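PDB 4AZS: methyltransferase WBDD, which combines kinase and methyltransferase activities in one chain and thereby regulates the chain length of the O antigen in Escherichia coli O9a. Local coordinates for residues K177-P180 with F181-V185; W438-A441 with V442-P446; F459-K462 with A463-P466. All blocks are in the same frame, centred on the assembly; numbering follows the deposited sequence.

Contact 1: residues K177-P180 with F181-V185; sequences KEEP and FYWGV. Unlike the reference sequence in segment 181-185: Phe181 (reference Leu).
Pro180 lies on the Phe181 ring. Its CG stands over one face, 4.1 Å from the centroid of the Phe181 ring and 12° off the normal, a CH-pi contact between neighbours whose side chains run side by side; Pro180 CD adds apolar contact at 3.9 Å to Phe181 CE2. Phe181 replaces a leucine of the reference sequence.

The second aromatic contact is with a carboxylate. The indole of Trp183 meets Glu179 edge-on, with Trp183 CH2 3.6 Å from Glu179 OE2, which lies near the ring plane, while the carboxylate itself stands perpendicular to that plane. The six-membered ring gets there because chi1 of Trp183, 53°, sets CG between the backbone N and the carbonyl carbon. Phe181 CB lies above one indole face, offset toward the rim. Two outside groups hold the carboxylate: OE1 makes a salt bridge to Arg216 and OE2 accepts from the backbone N of Val176.

All this belongs to the excursion between strands 169-173 and 200-207 of a mixed seven-stranded sheet in the order 3-2-1-4-5-7-6, the Rossmann-like core of class I methyltransferases. The loop also meets other subunits: Phe181 packs on Pro180 of one neighbouring copy, and Tyr182 on Tyr182 of another.

Backbone contacts complete the turn. Gly184 N donates to Phe181 O at 2.9 Å as the 3-10 segment starts. With no side chain on Gly184, the chain passes close to the carbonyls of Lys177 and Glu179; Lys177 CB is 3.5 Å from Gly184 O. A water sits 2.8 Å from both Glu179 O and Phe181 O, with further acceptors competing for its protons.

Among the charges, Lys177 NZ reaches Glu178 OE2 at 2.7 Å on its syn side, and has a second carboxylate partner in Asp189.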
loop_
_atom_site.group_PDB
_atom_site.type_symbol
_atom_site.label_atom_id
_atom_site.label_comp_id
_atom_site.label_asym_id
_atom_site.label_seq_id
_atom_site.Cartn_x
_atom_site.Cartn_y
_atom_site.Cartn_z
ATOM N N LYS A 177 -5.363 33.385 -2.889
ATOM C CA LYS A 177 -6.003 32.146 -3.265
ATOM C C LYS A 177 -7.112 32.339 -4.311
ATOM O O LYS A 177 -7.442 31.396 -5.009
ATOM C CB LYS A 177 -6.526 31.392 -2.048
ATOM C CG LYS A 177 -7.888 31.817 -1.576
ATOM C CD LYS A 177 -8.488 30.765 -0.630
ATOM C CE LYS A 177 -9.857 31.204 -0.070
ATOM N NZ LYS A 177 -9.904 32.643 0.350
ATOM N N GLU A 178 -7.656 33.553 -4.453
ATOM C CA GLU A 178 -8.724 33.773 -5.444
ATOM C C GLU A 178 -8.174 33.790 -6.876
ATOM O O GLU A 178 -8.913 33.773 -7.824
ATOM C CB GLU A 178 -9.460 35.103 -5.150
ATOM C CG GLU A 178 -10.338 35.042 -3.913
ATOM C CD GLU A 178 -9.555 35.005 -2.573
ATOM O OE1 GLU A 178 -8.400 35.470 -2.456
ATOM O OE2 GLU A 178 -10.135 34.518 -1.605
ATOM N N GLU A 179 -6.863 33.915 -7.042
ATOM C CA GLU A 179 -6.285 33.809 -8.358
ATOM C C GLU A 179 -6.637 32.427 -8.910
ATOM O O GLU A 179 -6.792 31.449 -8.177
ATOM C CB GLU A 179 -4.794 34.114 -8.287
ATOM C CG GLU A 179 -4.549 35.567 -7.879
ATOM C CD GLU A 179 -3.092 35.980 -7.989
ATOM O OE1 GLU A 179 -2.589 36.081 -9.132
ATOM O OE2 GLU A 179 -2.457 36.154 -6.909
ATOM N N PRO A 180 -6.888 32.350 -10.200
ATOM C CA PRO A 180 -7.572 31.155 -10.702
ATOM C C PRO A 180 -6.632 29.915 -10.952
ATOM O O PRO A 180 -7.108 28.869 -11.390
ATOM C CB PRO A 180 -8.179 31.665 -12.034
ATOM C CG PRO A 180 -7.149 32.662 -12.507
ATOM C CD PRO A 180 -6.705 33.375 -11.249
ATOM N N PHE A 181 -5.335 30.026 -10.672
ATOM C CA PHE A 181 -4.385 28.961 -11.016
ATOM C C PHE A 181 -4.238 27.845 -9.973
ATOM O O PHE A 181 -4.608 28.006 -8.802
ATOM C CB PHE A 181 -3.013 29.549 -11.366
ATOM C CG PHE A 181 -3.100 30.698 -12.326
ATOM C CD1 PHE A 181 -3.348 30.472 -13.664
ATOM C CD2 PHE A 181 -3.054 31.986 -11.874
ATOM C CE1 PHE A 181 -3.493 31.522 -14.559
ATOM C CE2 PHE A 181 -3.159 33.057 -12.768
ATOM C CZ PHE A 181 -3.362 32.816 -14.106
ATOM N N TYR A 182 -3.699 26.702 -10.420
ATOM C CA TYR A 182 -3.569 25.519 -9.558
ATOM C C TYR A 182 -2.801 25.833 -8.254
ATOM O O TYR A 182 -3.148 25.316 -7.228
ATOM C CB TYR A 182 -2.905 24.361 -10.290
ATOM C CG TYR A 182 -1.487 24.652 -10.564
ATOM C CD1 TYR A 182 -1.115 25.493 -11.584
ATOM C CD2 TYR A 182 -0.492 24.153 -9.726
ATOM C CE1 TYR A 182 0.214 25.799 -11.833
ATOM C CE2 TYR A 182 0.836 24.488 -9.936
ATOM C CZ TYR A 182 1.175 25.295 -10.997
ATOM O OH TYR A 182 2.470 25.606 -11.232
ATOM N N TRP A 183 -1.808 26.705 -8.286
ATOM C CA TRP A 183 -1.021 26.998 -7.045
ATOM C C TRP A 183 -1.790 27.836 -6.038
ATOM O O TRP A 183 -1.428 27.901 -4.880
ATOM C CB TRP A 183 0.310 27.684 -7.352
ATOM C CG TRP A 183 0.168 28.915 -8.205
ATOM C CD1 TRP A 183 0.443 29.027 -9.562
ATOM C CD2 TRP A 183 -0.278 30.265 -7.794
ATOM N NE1 TRP A 183 0.168 30.258 -9.995
ATOM C CE2 TRP A 183 -0.269 31.056 -8.977
ATOM C CE3 TRP A 183 -0.662 30.850 -6.586
ATOM C CZ2 TRP A 183 -0.579 32.418 -8.960
ATOM C CZ3 TRP A 183 -1.061 32.182 -6.585
ATOM C CH2 TRP A 183 -1.004 32.950 -7.751
ATOM N N GLY A 184 -2.892 28.448 -6.454
ATOM C CA GLY A 184 -3.752 29.158 -5.521
ATOM C C GLY A 184 -4.265 28.278 -4.406
ATOM O O GLY A 184 -4.551 28.756 -3.307
ATOM N N VAL A 185 -4.378 26.983 -4.691
ATOM C CA VAL A 185 -4.937 26.051 -3.750
ATOM C C VAL A 185 -4.034 25.895 -2.502
ATOM O O VAL A 185 -4.510 25.522 -1.472
ATOM C CB VAL A 185 -5.176 24.704 -4.450
ATOM C CG1 VAL A 185 -5.454 23.607 -3.438
ATOM C CG2 VAL A 185 -6.334 24.848 -5.443
HETATM O O HOH W 1 -6.946 28.784 -7.486
#

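Contact 2: residues W438-A441 with V442-P446; sequences WLYA and VWQEP
Helix 435-443 leads into a turn here, and Tyr440 meets Gln444 one helical turn further on, with the amide nitrogen over one face of the ring. The helix packs against helices 397-410, 452-460 and 475-485, in an all-helical region consistent with the C-terminal lobe of the kinase part and the segments that follow it.

NE2 of Gln444 is offset toward the rim of the Tyr440 ring and comes within 3.4 Å of Tyr440 CZ, with the amide plane only 17° from the ring plane, while Gln444 CG approaches Tyr440 CE1 at 3.5 Å. A bend at chi2 of Gln444, -46°, turns the amide end back toward the ring.

On other sides of the helix the contacts are apolar. Val442 CG2 is 4.3 Å from Trp438 CD1, and Val442 also touches Phe404, Leu455 and Leu458. Leu439 and Trp443 run alongside each other, though their modelled approach is too close to be trusted. Trp443 further meets the Trp450 ring edge-to-face and also touches, at about 55° between planes, the ring of Trp478 of a neighbouring subunit.

The backbone records the change from helix to turn. Val442 N and Trp443 N make regular i to i+4 bonds to the carbonyls of Trp438 and Leu439. Gln444 N is shared: it bonds to Ala441 O at 3.2 Å, approaching from well above the carbonyl plane, and makes only a weak bond to Tyr440 O. Ala441 O also accepts from a water at 2.8 Å, and the same water reaches Glu445 OE2 weakly at 3.3 Å.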
loop_
_atom_site.group_PDB
_atom_site.type_symbol
_atom_site.label_atom_id
_atom_site.label_comp_id
_atom_site.label_asym_id
_atom_site.label_seq_id
_atom_site.Cartn_x
_atom_site.Cartn_y
_atom_site.Cartn_z
ATOM N N TRP A 438 -24.297 54.963 50.560
ATOM C CA TRP A 438 -24.301 55.804 49.352
ATOM C C TRP A 438 -25.272 55.289 48.322
ATOM O O TRP A 438 -26.178 56.019 47.853
ATOM C CB TRP A 438 -22.875 55.824 48.800
ATOM C CG TRP A 438 -22.700 56.397 47.440
ATOM C CD1 TRP A 438 -23.228 57.562 46.929
ATOM C CD2 TRP A 438 -21.861 55.863 46.376
ATOM N NE1 TRP A 438 -22.804 57.757 45.642
ATOM C CE2 TRP A 438 -21.986 56.783 45.259
ATOM C CE3 TRP A 438 -21.037 54.748 46.249
ATOM C CZ2 TRP A 438 -21.321 56.580 44.061
ATOM C CZ3 TRP A 438 -20.369 54.544 45.033
ATOM C CH2 TRP A 438 -20.513 55.442 43.967
ATOM N N LEU A 439 -25.152 54.009 48.031
ATOM C CA LEU A 439 -26.016 53.370 47.059
ATOM C C LEU A 439 -27.459 53.355 47.541
ATOM O O LEU A 439 -28.382 53.587 46.754
ATOM C CB LEU A 439 -25.534 51.930 46.786
ATOM C CG LEU A 439 -26.581 50.835 46.536
ATOM C CD1 LEU A 439 -27.180 50.994 45.148
ATOM C CD2 LEU A 439 -26.010 49.414 46.668
ATOM N N TYR A 440 -27.649 53.105 48.833
ATOM C CA TYR A 440 -28.991 53.075 49.360
ATOM C C TYR A 440 -29.592 54.461 49.175
ATOM O O TYR A 440 -30.740 54.570 48.813
ATOM C CB TYR A 440 -29.034 52.605 50.824
ATOM C CG TYR A 440 -30.417 52.597 51.403
ATOM C CD1 TYR A 440 -30.920 53.727 51.981
ATOM C CD2 TYR A 440 -31.232 51.462 51.358
ATOM C CE1 TYR A 440 -32.193 53.768 52.518
ATOM C CE2 TYR A 440 -32.528 51.499 51.878
ATOM C CZ TYR A 440 -32.991 52.665 52.449
ATOM O OH TYR A 440 -34.262 52.798 52.982
ATOM N N ALA A 441 -28.821 55.524 49.390
ATOM C CA ALA A 441 -29.395 56.868 49.257
ATOM C C ALA A 441 -29.792 57.110 47.837
ATOM O O ALA A 441 -30.793 57.730 47.572
ATOM C CB ALA A 441 -28.435 57.959 49.728
ATOM N N VAL A 442 -29.017 56.607 46.898
ATOM C CA VAL A 442 -29.318 56.890 45.523
ATOM C C VAL A 442 -30.611 56.215 45.170
ATOM O O VAL A 442 -31.458 56.798 44.461
ATOM C CB VAL A 442 -28.245 56.386 44.555
ATOM C CG1 VAL A 442 -28.721 56.554 43.120
ATOM C CG2 VAL A 442 -26.942 57.109 44.773
ATOM N N TRP A 443 -30.764 54.987 45.652
ATOM C CA TRP A 443 -31.952 54.206 45.372
ATOM C C TRP A 443 -33.211 54.789 45.932
ATOM O O TRP A 443 -34.252 54.508 45.415
ATOM C CB TRP A 443 -31.793 52.744 45.804
ATOM C CG TRP A 443 -31.238 51.914 44.674
ATOM C CD1 TRP A 443 -29.917 51.886 44.210
ATOM C CD2 TRP A 443 -31.972 51.006 43.780
ATOM N NE1 TRP A 443 -29.780 51.032 43.140
ATOM C CE2 TRP A 443 -30.971 50.464 42.832
ATOM C CE3 TRP A 443 -33.289 50.593 43.679
ATOM C CZ2 TRP A 443 -31.312 49.564 41.841
ATOM C CZ3 TRP A 443 -33.617 49.680 42.676
ATOM C CH2 TRP A 443 -32.647 49.175 41.784
ATOM N N GLN A 444 -33.130 55.634 46.953
ATOM C CA GLN A 444 -34.330 56.265 47.513
ATOM C C GLN A 444 -34.752 57.494 46.714
ATOM O O GLN A 444 -35.743 58.109 47.046
ATOM C CB GLN A 444 -34.084 56.712 48.947
ATOM C CG GLN A 444 -33.729 55.579 49.882
ATOM C CD GLN A 444 -34.649 54.403 49.683
ATOM O OE1 GLN A 444 -35.872 54.539 49.772
ATOM N NE2 GLN A 444 -34.079 53.269 49.331
ATOM N N GLU A 445 -33.951 57.885 45.727
ATOM C CA GLU A 445 -34.239 59.052 44.915
ATOM C C GLU A 445 -35.212 58.734 43.787
ATOM O O GLU A 445 -35.075 57.724 43.108
ATOM C CB GLU A 445 -32.973 59.570 44.242
ATOM C CG GLU A 445 -31.969 60.153 45.203
ATOM C CD GLU A 445 -32.329 61.506 45.692
ATOM O OE1 GLU A 445 -33.275 62.124 45.156
ATOM O OE2 GLU A 445 -31.586 62.010 46.559
ATOM N N PRO A 446 -36.148 59.644 43.522
ATOM C CA PRO A 446 -36.937 59.439 42.308
ATOM C C PRO A 446 -35.999 59.371 41.137
ATOM O O PRO A 446 -34.964 60.043 41.128
ATOM C CB PRO A 446 -37.795 60.671 42.186
ATOM C CG PRO A 446 -37.336 61.634 43.247
ATOM C CD PRO A 446 -36.435 60.911 44.216
HETATM O O HOH W 2 -31.728 59.852 49.062
#

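Contact 3: residues F459-K462 with A463-P466; sequences FEKK and AKLP
Two successive i to i+3 turns, of 3-10 type, follow helix 452-460, and in them Lys461 and Lys462 each offer a carbonyl to the chain three residues ahead. Lys464 N bonds to Lys461 O at 2.9 Å with an N-H...O angle of 157°, and Leu465 N bonds to Lys462 O at 3.2 Å. Both donors come from above the carbonyl plane.

Two waters complete the polar frame. One donates to Glu460 O and accepts from Ala463 N, each at 2.9 Å; the other donates to Leu465 O, and is modelled so close to Lys462 O that this second link is doubtful.

Leu465 points back toward this backbone. Its CG lies 3.6 Å from Lys461 O and its CD1 is 3.8 Å from Lys462 CA, while the side chain also rests on Ala441 of helix 435-443.

Lys462 is buried and heads back toward the helix. Its chi1 of 62° tucks CG against both backbone neighbours of CA, and a final bend at chi4 brings NZ over one face of the Phe459 ring, offset toward the rim, where Lys462 NZ donates weakly to Phe459 O at 3.3 Å. The ammonium group has its main partner in Glu342, in a salt bridge to helix 341-357.

Lys461 and Lys464 instead run alongside each other at the surface, Lys461 CD meeting Lys464 CE at 3.9 Å. Lys461 NZ and Lys464 NZ are 5.0 Å apart. The methylene chains thus pack together while the two like charges probably repel mildly, whereas the charge of Lys462 is buried beside a carboxylate that should balance it.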
loop_
_atom_site.group_PDB
_atom_site.type_symbol
_atom_site.label_atom_id
_atom_site.label_comp_id
_atom_site.label_asym_id
_atom_site.label_seq_id
_atom_site.Cartn_x
_atom_site.Cartn_y
_atom_site.Cartn_z
ATOM N N PHE A 459 -21.752 60.780 46.885
ATOM C CA PHE A 459 -20.511 60.109 47.157
ATOM C C PHE A 459 -19.635 60.900 48.122
ATOM O O PHE A 459 -19.120 60.351 49.071
ATOM C CB PHE A 459 -19.724 59.832 45.879
ATOM C CG PHE A 459 -18.341 59.313 46.147
ATOM C CD1 PHE A 459 -18.123 57.958 46.313
ATOM C CD2 PHE A 459 -17.272 60.194 46.291
ATOM C CE1 PHE A 459 -16.850 57.471 46.572
ATOM C CE2 PHE A 459 -15.995 59.717 46.552
ATOM C CZ PHE A 459 -15.785 58.356 46.674
ATOM N N GLU A 460 -19.510 62.193 47.892
ATOM C CA GLU A 460 -18.756 63.077 48.783
ATOM C C GLU A 460 -19.287 63.188 50.223
ATOM O O GLU A 460 -18.560 63.532 51.140
ATOM C CB GLU A 460 -18.675 64.469 48.143
ATOM C CG GLU A 460 -17.675 64.501 46.970
ATOM C CD GLU A 460 -17.819 65.724 46.057
ATOM O OE1 GLU A 460 -18.670 66.609 46.347
ATOM O OE2 GLU A 460 -17.082 65.796 45.032
ATOM N N LYS A 461 -20.560 62.894 50.442
ATOM C CA LYS A 461 -21.119 63.029 51.760
ATOM C C LYS A 461 -21.466 61.668 52.328
ATOM O O LYS A 461 -22.245 61.574 53.278
ATOM C CB LYS A 461 -22.374 63.896 51.674
ATOM C CG LYS A 461 -22.108 65.287 51.111
ATOM C CD LYS A 461 -21.427 66.198 52.135
ATOM C CE LYS A 461 -21.064 67.533 51.500
ATOM N NZ LYS A 461 -20.941 68.647 52.475
ATOM N N LYS A 462 -20.925 60.606 51.729
ATOM C CA LYS A 462 -21.384 59.267 52.083
ATOM C C LYS A 462 -21.183 58.951 53.577
ATOM O O LYS A 462 -21.989 58.242 54.146
ATOM C CB LYS A 462 -20.779 58.173 51.198
ATOM C CG LYS A 462 -19.276 58.063 51.271
ATOM C CD LYS A 462 -18.790 57.052 50.246
ATOM C CE LYS A 462 -17.271 56.966 50.237
ATOM N NZ LYS A 462 -16.690 58.327 50.030
ATOM N N ALA A 463 -20.156 59.511 54.216
ATOM C CA ALA A 463 -19.942 59.247 55.645
ATOM C C ALA A 463 -21.076 59.781 56.520
ATOM O O ALA A 463 -21.245 59.325 57.625
ATOM C CB ALA A 463 -18.595 59.794 56.104
ATOM N N LYS A 464 -21.881 60.705 56.011
ATOM C CA LYS A 464 -22.952 61.292 56.785
ATOM C C LYS A 464 -24.296 60.605 56.556
ATOM O O LYS A 464 -25.264 60.899 57.250
ATOM C CB LYS A 464 -23.115 62.770 56.388
ATOM C CG LYS A 464 -21.828 63.594 56.514
ATOM C CD LYS A 464 -22.119 65.062 56.816
ATOM C CE LYS A 464 -22.896 65.744 55.687
ATOM N NZ LYS A 464 -23.813 66.826 56.159
ATOM N N LEU A 465 -24.385 59.749 55.543
ATOM C CA LEU A 465 -25.666 59.251 55.123
ATOM C C LEU A 465 -26.135 58.171 56.080
ATOM O O LEU A 465 -25.325 57.494 56.702
ATOM C CB LEU A 465 -25.570 58.680 53.731
ATOM C CG LEU A 465 -25.280 59.681 52.632
ATOM C CD1 LEU A 465 -25.078 58.915 51.346
ATOM C CD2 LEU A 465 -26.404 60.689 52.503
ATOM N N PRO A 466 -27.442 57.976 56.173
ATOM C CA PRO A 466 -27.939 56.943 57.111
ATOM C C PRO A 466 -27.488 55.509 56.753
ATOM O O PRO A 466 -27.177 55.181 55.592
ATOM C CB PRO A 466 -29.479 57.073 57.006
ATOM C CG PRO A 466 -29.729 58.413 56.377
ATOM C CD PRO A 466 -28.527 58.682 55.484
HETATM O O HOH W 3 -18.279 61.491 53.236
HETATM O O HOH W 4 -22.709 56.735 56.021
#

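Contacts 2 and 3 belong to one helical region, their centres about 11 Å apart, around helix 435-443 and the end of helix 452-460 with the turn after it. They touch: Ala441 CB meets Leu465 CD1 at 3.8 Å, Trp438 CB meets Lys462 CB at 4.0 Å, and the Trp438 and Phe459 rings pack edge-to-face. Contact 1 stands apart in the methyltransferase part, on the opposite side of the chain's centre, its centre about 65 Å from that of contact 2 and 70 Å from that of contact 3. Its Trp183 side chain is about 9 Å from bound S-adenosylmethionine at the nearest atoms, and Tyr182 about 3 Å from a sulfate, probably from the crystallisation liquor.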